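Local structure of ribonucleoside-diphosphate reductase (Pseudomonas aeruginosa, 5IM3) at residues L32-R37 / I96-I101; K55-V60 / A112-V117. The protein probably reduces ribonucleoside diphosphates to the deoxyribonucleotides needed for DNA synthesis, and binds the allosteric nucleotide dATP. All blocks are in the same frame, centred on the assembly; numbering follows the deposited sequence.

Contact 1 of 2, residues L32-R37 / I96-I101. With DTP (2'-deoxyadenosine 5'-triphosphate), chain C; DTP (2'-deoxyadenosine 5'-triphosphate), chain D.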
loop_
_atom_site.group_PDB
_atom_site.type_symbol
_atom_site.label_atom_id
_atom_site.label_comp_id
_atom_site.label_asym_id
_atom_site.label_seq_id
_atom_site.Cartn_x
_atom_site.Cartn_y
_atom_site.Cartn_z
ATOM N N LEU A 32 -25.790 41.253 36.892
ATOM C CA LEU A 32 -26.659 40.191 36.400
ATOM C C LEU A 32 -28.089 40.355 36.910
ATOM O O LEU A 32 -28.317 40.521 38.107
ATOM C CB LEU A 32 -26.117 38.821 36.814
ATOM C CG LEU A 32 -25.434 37.997 35.722
ATOM C CD1 LEU A 32 -24.832 36.724 36.310
ATOM C CD2 LEU A 32 -26.411 37.656 34.602
ATOM N N ARG A 33 -29.047 40.301 35.988
ATOM C CA ARG A 33 -30.463 40.404 36.310
ATOM C C ARG A 33 -31.222 39.325 35.550
ATOM O O ARG A 33 -30.680 38.663 34.659
ATOM C CB ARG A 33 -31.013 41.797 35.975
ATOM C CG ARG A 33 -30.392 42.914 36.803
ATOM C CD ARG A 33 -31.008 44.268 36.489
ATOM N NE ARG A 33 -30.425 45.335 37.297
ATOM C CZ ARG A 33 -30.833 46.600 37.279
ATOM N NH1 ARG A 33 -31.835 46.968 36.491
ATOM N NH2 ARG A 33 -30.238 47.501 38.051
ATOM N N VAL A 34 -32.491 39.147 35.909
ATOM C CA VAL A 34 -33.304 38.059 35.380
ATOM C C VAL A 34 -34.640 38.609 34.907
ATOM O O VAL A 34 -35.264 39.429 35.590
ATOM C CB VAL A 34 -33.524 36.953 36.433
ATOM C CG1 VAL A 34 -34.195 35.741 35.796
ATOM C CG2 VAL A 34 -32.206 36.566 37.084
ATOM N N ILE A 35 -35.078 38.148 33.739
ATOM C CA ILE A 35 -36.401 38.477 33.219
ATOM C C ILE A 35 -37.407 37.566 33.912
ATOM O O ILE A 35 -37.475 36.368 33.624
ATOM C CB ILE A 35 -36.465 38.311 31.696
ATOM C CG1 ILE A 35 -35.338 39.097 31.015
ATOM C CG2 ILE A 35 -37.824 38.769 31.175
ATOM C CD1 ILE A 35 -35.099 38.690 29.577
ATOM N N LYS A 36 -38.190 38.128 34.830
ATOM C CA LYS A 36 -39.197 37.345 35.528
ATOM C C LYS A 36 -40.201 36.762 34.534
ATOM O O LYS A 36 -40.173 37.048 33.333
ATOM C CB LYS A 36 -39.914 38.206 36.568
ATOM C CG LYS A 36 -39.086 38.495 37.814
ATOM C CD LYS A 36 -39.319 37.456 38.902
ATOM C CE LYS A 36 -40.663 37.660 39.592
ATOM N NZ LYS A 36 -40.932 36.616 40.623
ATOM N N ARG A 37 -41.101 35.924 35.057
ATOM C CA ARG A 37 -42.102 35.282 34.211
ATOM C C ARG A 37 -42.878 36.309 33.401
ATOM O O ARG A 37 -43.256 36.051 32.253
ATOM C CB ARG A 37 -43.062 34.455 35.068
ATOM C CG ARG A 37 -42.392 33.316 35.809
ATOM C CD ARG A 37 -43.050 31.975 35.522
ATOM N NE ARG A 37 -42.089 30.877 35.552
ATOM C CZ ARG A 37 -41.637 30.302 36.662
ATOM N NH1 ARG A 37 -42.050 30.722 37.851
ATOM N NH2 ARG A 37 -40.764 29.303 36.583
ATOM N N ILE A 96 -31.085 37.146 31.696
ATOM C CA ILE A 96 -31.447 35.784 31.335
ATOM C C ILE A 96 -32.888 35.531 31.756
ATOM O O ILE A 96 -33.419 36.170 32.667
ATOM C CB ILE A 96 -30.510 34.743 31.983
ATOM C CG1 ILE A 96 -30.305 35.074 33.464
ATOM C CG2 ILE A 96 -29.179 34.694 31.237
ATOM C CD1 ILE A 96 -29.490 34.050 34.220
ATOM N N HIS A 97 -33.520 34.577 31.078
ATOM C CA HIS A 97 -34.910 34.253 31.354
ATOM C C HIS A 97 -35.017 33.325 32.556
ATOM O O HIS A 97 -34.101 32.555 32.861
ATOM C CB HIS A 97 -35.565 33.606 30.135
ATOM C CG HIS A 97 -35.877 34.573 29.036
ATOM N ND1 HIS A 97 -34.987 34.863 28.024
ATOM C CD2 HIS A 97 -36.978 35.325 28.797
ATOM C CE1 HIS A 97 -35.528 35.748 27.205
ATOM N NE2 HIS A 97 -36.736 36.044 27.651
ATOM N N ILE A 98 -36.157 33.407 33.243
ATOM C CA ILE A 98 -36.360 32.601 34.442
ATOM C C ILE A 98 -36.349 31.119 34.090
ATOM O O ILE A 98 -35.814 30.292 34.839
ATOM C CB ILE A 98 -37.670 33.016 35.138
ATOM C CG1 ILE A 98 -37.728 32.464 36.563
ATOM C CG2 ILE A 98 -38.877 32.571 34.328
ATOM C CD1 ILE A 98 -36.950 33.303 37.553
ATOM N N GLU A 99 -36.931 30.759 32.942
ATOM C CA GLU A 99 -36.923 29.365 32.508
ATOM C C GLU A 99 -35.525 28.920 32.100
ATOM O O GLU A 99 -35.203 27.730 32.185
ATOM C CB GLU A 99 -37.902 29.170 31.348
ATOM C CG GLU A 99 -39.332 29.575 31.669
ATOM C CD GLU A 99 -39.954 28.719 32.757
ATOM O OE1 GLU A 99 -39.698 27.497 32.779
ATOM O OE2 GLU A 99 -40.696 29.272 33.597
ATOM N N GLU A 100 -34.687 29.857 31.652
ATOM C CA GLU A 100 -33.304 29.527 31.328
ATOM C C GLU A 100 -32.545 29.073 32.568
ATOM O O GLU A 100 -31.635 28.242 32.472
ATOM C CB GLU A 100 -32.628 30.742 30.688
ATOM C CG GLU A 100 -31.568 30.415 29.644
ATOM C CD GLU A 100 -31.210 31.616 28.782
ATOM O OE1 GLU A 100 -32.084 32.486 28.576
ATOM O OE2 GLU A 100 -30.055 31.691 28.311
ATOM N N ILE A 101 -32.915 29.596 33.738
ATOM C CA ILE A 101 -32.280 29.196 34.988
ATOM C C ILE A 101 -32.824 27.856 35.461
ATOM O O ILE A 101 -32.065 26.984 35.900
ATOM C CB ILE A 101 -32.481 30.294 36.049
ATOM C CG1 ILE A 101 -31.995 31.641 35.500
ATOM C CG2 ILE A 101 -31.763 29.916 37.350
ATOM C CD1 ILE A 101 -32.289 32.794 36.384
HETATM P PG DTP C . -42.316 33.188 42.734
HETATM O O1G DTP C . -41.896 33.740 44.043
HETATM O O2G DTP C . -42.171 31.657 42.659
HETATM O O3G DTP C . -43.748 33.541 42.381
HETATM P PB DTP C . -40.375 32.837 40.701
HETATM O O1B DTP C . -41.027 31.611 40.197
HETATM O O2B DTP C . -39.728 33.636 39.584
HETATM O O3B DTP C . -41.403 33.712 41.541
HETATM P PA DTP C . -39.323 31.034 42.601
HETATM O O1A DTP C . -38.603 31.161 43.882
HETATM O O2A DTP C . -40.741 30.468 42.722
HETATM O O3A DTP C . -39.334 32.422 41.826
HETATM O "O5'" DTP C . -38.543 30.181 41.571
HETATM C "C5'" DTP C . -37.188 30.588 41.359
HETATM C "C4'" DTP C . -36.606 29.937 40.134
HETATM O "O4'" DTP C . -36.063 30.955 39.272
HETATM C "C3'" DTP C . -35.424 29.030 40.444
HETATM O "O3'" DTP C . -35.219 28.057 39.420
HETATM C "C2'" DTP C . -34.267 30.018 40.506
HETATM C "C1'" DTP C . -34.691 31.161 39.589
HETATM N N9 DTP C . -34.542 32.488 40.182
HETATM C C8 DTP C . -35.409 33.164 40.999
HETATM N N7 DTP C . -34.946 34.307 41.444
HETATM C C5 DTP C . -33.685 34.392 40.876
HETATM C C6 DTP C . -32.674 35.367 40.958
HETATM N N6 DTP C . -32.734 36.429 41.771
HETATM N N1 DTP C . -31.551 35.165 40.234
HETATM C C2 DTP C . -31.451 34.052 39.500
HETATM N N3 DTP C . -32.322 33.050 39.376
HETATM C C4 DTP C . -33.427 33.284 40.088
HETATM P PG DTP D . -44.735 29.173 40.543
HETATM O O1G DTP D . -43.868 30.103 41.236
HETATM O O2G DTP D . -45.767 28.541 41.420
HETATM O O3G DTP D . -45.398 29.766 39.336
HETATM P PB DTP D . -42.364 27.517 40.261
HETATM O O1B DTP D . -41.453 28.675 40.264
HETATM O O2B DTP D . -41.901 26.489 39.240
HETATM O O3B DTP D . -43.859 27.977 39.969
HETATM P PA DTP D . -42.211 27.538 43.141
HETATM O O1A DTP D . -43.067 26.876 44.147
HETATM O O2A DTP D . -42.474 29.051 43.072
HETATM O O3A DTP D . -42.443 26.878 41.713
HETATM O "O5'" DTP D . -40.667 27.323 43.347
HETATM C "C5'" DTP D . -40.182 26.037 43.759
HETATM C "C4'" DTP D . -39.140 25.495 42.811
HETATM O "O4'" DTP D . -38.269 24.602 43.537
HETATM C "C3'" DTP D . -39.699 24.697 41.624
HETATM O "O3'" DTP D . -39.239 25.246 40.388
HETATM C "C2'" DTP D . -39.143 23.285 41.811
HETATM C "C1'" DTP D . -38.607 23.265 43.232
HETATM N N9 DTP D . -39.539 22.766 44.241
HETATM C C8 DTP D . -40.243 23.465 45.184
HETATM N N7 DTP D . -41.046 22.725 45.911
HETATM C C5 DTP D . -40.854 21.446 45.412
HETATM C C6 DTP D . -41.414 20.200 45.752
HETATM N N6 DTP D . -42.373 20.042 46.668
HETATM N N1 DTP D . -40.983 19.115 45.078
HETATM C C2 DTP D . -40.063 19.274 44.123
HETATM N N3 DTP D . -39.479 20.396 43.701
HETATM C C4 DTP D . -39.920 21.455 44.389
#
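E99 OE2 is gripped by two nitrogens of R37: NE at 2.9 Å meets it nearly along its C-O axis, and NH2 at 3.0 Å comes from the syn side, well out of the carboxylate plane. The oxygen lies in the guanidinium plane, which is turned 43° from that of the carboxylate; E99 OE1 has a salt bridge with R125. R37 NH1 bonds O1B of the chain D dATP at 3.2 Å and, weakly, O1B of the chain C dATP. Arginine suits this place: its N-H groups fan out to one carboxylate and two triphosphates.

Strands 33-35 and 95-97 pair in parallel, firmly from I35 N to I96 O (2.8 Å), weakly from I96 N to R33 O and I98 N to I35 O. V34 CG1, anti to its backbone N (chi1 -172°), meets I101 CD1 tip to tip at 3.6 Å, while V34 CG2 faces the chain C adenine. On the sheet's other face, I35 CD1 sits over the H97 ring (CH-pi). In this ATP cone V34, I98 and I101 line the chain C dATP pocket, while R37, and more weakly K36 through NZ, serve the phosphates; R37 would, with the nearby magnesium ion and R132, offset the repulsion between two triphosphates.

Contact 2 of 2, residues K55-V60 / A112-V117. With DTP (2'-deoxyadenosine 5'-triphosphate), chain D.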
loop_
_atom_site.group_PDB
_atom_site.type_symbol
_atom_site.label_atom_id
_atom_site.label_comp_id
_atom_site.label_asym_id
_atom_site.label_seq_id
_atom_site.Cartn_x
_atom_site.Cartn_y
_atom_site.Cartn_z
ATOM N N LYS A 55 -35.623 23.034 48.507
ATOM C CA LYS A 55 -37.005 22.568 48.558
ATOM C C LYS A 55 -37.133 21.171 47.962
ATOM O O LYS A 55 -37.836 20.315 48.510
ATOM C CB LYS A 55 -37.926 23.535 47.813
ATOM C CG LYS A 55 -38.071 24.922 48.427
ATOM C CD LYS A 55 -39.199 25.687 47.733
ATOM C CE LYS A 55 -39.175 27.184 48.024
ATOM N NZ LYS A 55 -39.361 28.009 46.785
ATOM N N ALA A 56 -36.457 20.923 46.837
ATOM C CA ALA A 56 -36.589 19.638 46.159
ATOM C C ALA A 56 -35.933 18.513 46.949
ATOM O O ALA A 56 -36.416 17.376 46.922
ATOM C CB ALA A 56 -35.990 19.721 44.755
ATOM N N PHE A 57 -34.834 18.799 47.651
ATOM C CA PHE A 57 -34.231 17.778 48.500
ATOM C C PHE A 57 -35.135 17.453 49.681
ATOM O O PHE A 57 -35.337 16.278 50.011
ATOM C CB PHE A 57 -32.857 18.234 48.985
ATOM C CG PHE A 57 -31.739 17.913 48.032
ATOM C CD1 PHE A 57 -31.107 16.681 48.076
ATOM C CD2 PHE A 57 -31.315 18.844 47.099
ATOM C CE1 PHE A 57 -30.079 16.382 47.204
ATOM C CE2 PHE A 57 -30.287 18.550 46.222
ATOM C CZ PHE A 57 -29.670 17.319 46.274
ATOM N N LEU A 58 -35.698 18.478 50.322
ATOM C CA LEU A 58 -36.579 18.255 51.460
ATOM C C LEU A 58 -37.910 17.637 51.062
ATOM O O LEU A 58 -38.638 17.166 51.939
ATOM C CB LEU A 58 -36.820 19.571 52.199
ATOM C CG LEU A 58 -35.674 20.014 53.109
ATOM C CD1 LEU A 58 -35.875 21.454 53.553
ATOM C CD2 LEU A 58 -35.553 19.087 54.318
ATOM N N ALA A 59 -38.240 17.619 49.771
ATOM C CA ALA A 59 -39.485 17.001 49.337
ATOM C C ALA A 59 -39.345 15.488 49.239
ATOM O O ALA A 59 -40.238 14.750 49.666
ATOM C CB ALA A 59 -39.919 17.585 47.992
ATOM N N VAL A 60 -38.228 15.010 48.693
ATOM C CA VAL A 60 -38.043 13.573 48.540
ATOM C C VAL A 60 -37.579 12.948 49.850
ATOM O O VAL A 60 -37.948 11.811 50.161
ATOM C CB VAL A 60 -37.060 13.286 47.393
ATOM C CG1 VAL A 60 -37.481 14.049 46.142
ATOM C CG2 VAL A 60 -35.642 13.648 47.788
ATOM N N ALA A 112 -25.160 15.454 38.314
ATOM C CA ALA A 112 -24.706 14.934 39.595
ATOM C C ALA A 112 -25.329 13.589 39.945
ATOM O O ALA A 112 -25.085 13.079 41.043
ATOM C CB ALA A 112 -25.014 15.940 40.707
ATOM N N GLY A 113 -26.121 13.006 39.050
ATOM C CA GLY A 113 -26.739 11.724 39.322
ATOM C C GLY A 113 -27.828 11.745 40.370
ATOM O O GLY A 113 -28.155 10.694 40.925
ATOM N N GLU A 114 -28.406 12.914 40.660
ATOM C CA GLU A 114 -29.489 13.024 41.641
ATOM C C GLU A 114 -30.813 12.698 40.949
ATOM O O GLU A 114 -31.637 13.565 40.650
ATOM C CB GLU A 114 -29.511 14.414 42.261
ATOM C CG GLU A 114 -28.229 14.812 42.976
ATOM C CD GLU A 114 -28.071 14.142 44.329
ATOM O OE1 GLU A 114 -29.010 13.439 44.761
ATOM O OE2 GLU A 114 -27.008 14.324 44.964
ATOM N N GLN A 115 -31.011 11.404 40.700
ATOM C CA GLN A 115 -32.142 10.975 39.883
ATOM C C GLN A 115 -33.473 11.271 40.564
ATOM O O GLN A 115 -34.406 11.760 39.919
ATOM C CB GLN A 115 -32.025 9.484 39.566
ATOM C CG GLN A 115 -32.995 8.998 38.494
ATOM C CD GLN A 115 -34.134 8.168 39.056
ATOM O OE1 GLN A 115 -33.992 7.516 40.089
ATOM N NE2 GLN A 115 -35.274 8.189 38.373
ATOM N N LYS A 116 -33.583 10.980 41.863
ATOM C CA LYS A 116 -34.859 11.141 42.552
ATOM C C LYS A 116 -35.171 12.609 42.822
ATOM O O LYS A 116 -36.336 13.017 42.778
ATOM C CB LYS A 116 -34.856 10.347 43.857
ATOM C CG LYS A 116 -34.644 8.855 43.661
ATOM C CD LYS A 116 -34.611 8.107 44.989
ATOM C CE LYS A 116 -34.345 6.621 44.783
ATOM N NZ LYS A 116 -34.334 5.867 46.070
ATOM N N VAL A 117 -34.151 13.417 43.111
ATOM C CA VAL A 117 -34.398 14.836 43.347
ATOM C C VAL A 117 -34.630 15.561 42.029
ATOM O O VAL A 117 -35.490 16.445 41.939
ATOM C CB VAL A 117 -33.235 15.467 44.138
ATOM C CG1 VAL A 117 -33.545 16.926 44.457
ATOM C CG2 VAL A 117 -32.974 14.699 45.423
HETATM P PG DTP D . -44.735 29.173 40.543
HETATM O O1G DTP D . -43.868 30.103 41.236
HETATM O O2G DTP D . -45.767 28.541 41.420
HETATM O O3G DTP D . -45.398 29.766 39.336
HETATM P PB DTP D . -42.364 27.517 40.261
HETATM O O1B DTP D . -41.453 28.675 40.264
HETATM O O2B DTP D . -41.901 26.489 39.240
HETATM O O3B DTP D . -43.859 27.977 39.969
HETATM P PA DTP D . -42.211 27.538 43.141
HETATM O O1A DTP D . -43.067 26.876 44.147
HETATM O O2A DTP D . -42.474 29.051 43.072
HETATM O O3A DTP D . -42.443 26.878 41.713
HETATM O "O5'" DTP D . -40.667 27.323 43.347
HETATM C "C5'" DTP D . -40.182 26.037 43.759
HETATM C "C4'" DTP D . -39.140 25.495 42.811
HETATM O "O4'" DTP D . -38.269 24.602 43.537
HETATM C "C3'" DTP D . -39.699 24.697 41.624
HETATM O "O3'" DTP D . -39.239 25.246 40.388
HETATM C "C2'" DTP D . -39.143 23.285 41.811
HETATM C "C1'" DTP D . -38.607 23.265 43.232
HETATM N N9 DTP D . -39.539 22.766 44.241
HETATM C C8 DTP D . -40.243 23.465 45.184
HETATM N N7 DTP D . -41.046 22.725 45.911
HETATM C C5 DTP D . -40.854 21.446 45.412
HETATM C C6 DTP D . -41.414 20.200 45.752
HETATM N N6 DTP D . -42.373 20.042 46.668
HETATM N N1 DTP D . -40.983 19.115 45.078
HETATM C C2 DTP D . -40.063 19.274 44.123
HETATM N N3 DTP D . -39.479 20.396 43.701
HETATM C C4 DTP D . -39.920 21.455 44.389
#
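V117 drives into helix 46-60 between A56, F57 and V60. CB is directed at that helix and splits into CG1, anti to the backbone N (chi1 -176°), and CG2, beside it. CG1 touches A56 CB at 3.7 Å and stands over the centre of the F57 ring, 4.0 Å from the centroid and 11° off the normal, a CH-pi contact. CG2 covers the same face nearer its rim, 3.8 Å from F57 CE1, and meets V60 CG2 at 3.7 Å. A beta-branched valine fills both positions, and the small alanine lets the helices come near: the CA atoms of F57 and V117 are 5.9 Å apart.

Further back along the chain, E114 brings its carboxylate to F57 CE1 and CZ, its plane 72° from that of the ring. I71, T74 and V75 of helix 69-88 and L109 of helix 98-111 also pack on F57. E114 is the N-cap residue of helix 115-138, and G113 before it closes helix 98-111 in a Schellman motif, its positive phi being easy for glycine. Q115 NE2 hydrogen-bonds E106 OE1 of the second subunit.

A56 CB also lies 3.7 Å from N3 of the chain D dATP, and A59 CB approaches N1. The V117 pocket is apolar, the E114 carboxylate and K116 carbonyl O adding polar atoms at the interface; in this ATP cone shape and dispersion, not directed bonds, hold helix 46-60 against helix 115-138.

From the N terminus, strand 33-35 runs into strand 41-43 and then helix 46-60, so the first segments of both contacts pass before either is closed. After helix 69-88, strand 95-97 returns beside strand 33-35 and contact 1 closes its loop; helix 98-111 then leads to 112-117, where contact 2 closes. The loops therefore cross, and residues 61-95 lie within both. Contact 1 joins strand 33-35 to strand 95-97 and the first turn of helix 98-111, contact 2 ties helix 46-60 to the start of helix 115-138. Their centres lie 22 Å apart without touching, yet both reach the chain D dATP within one ATP cone.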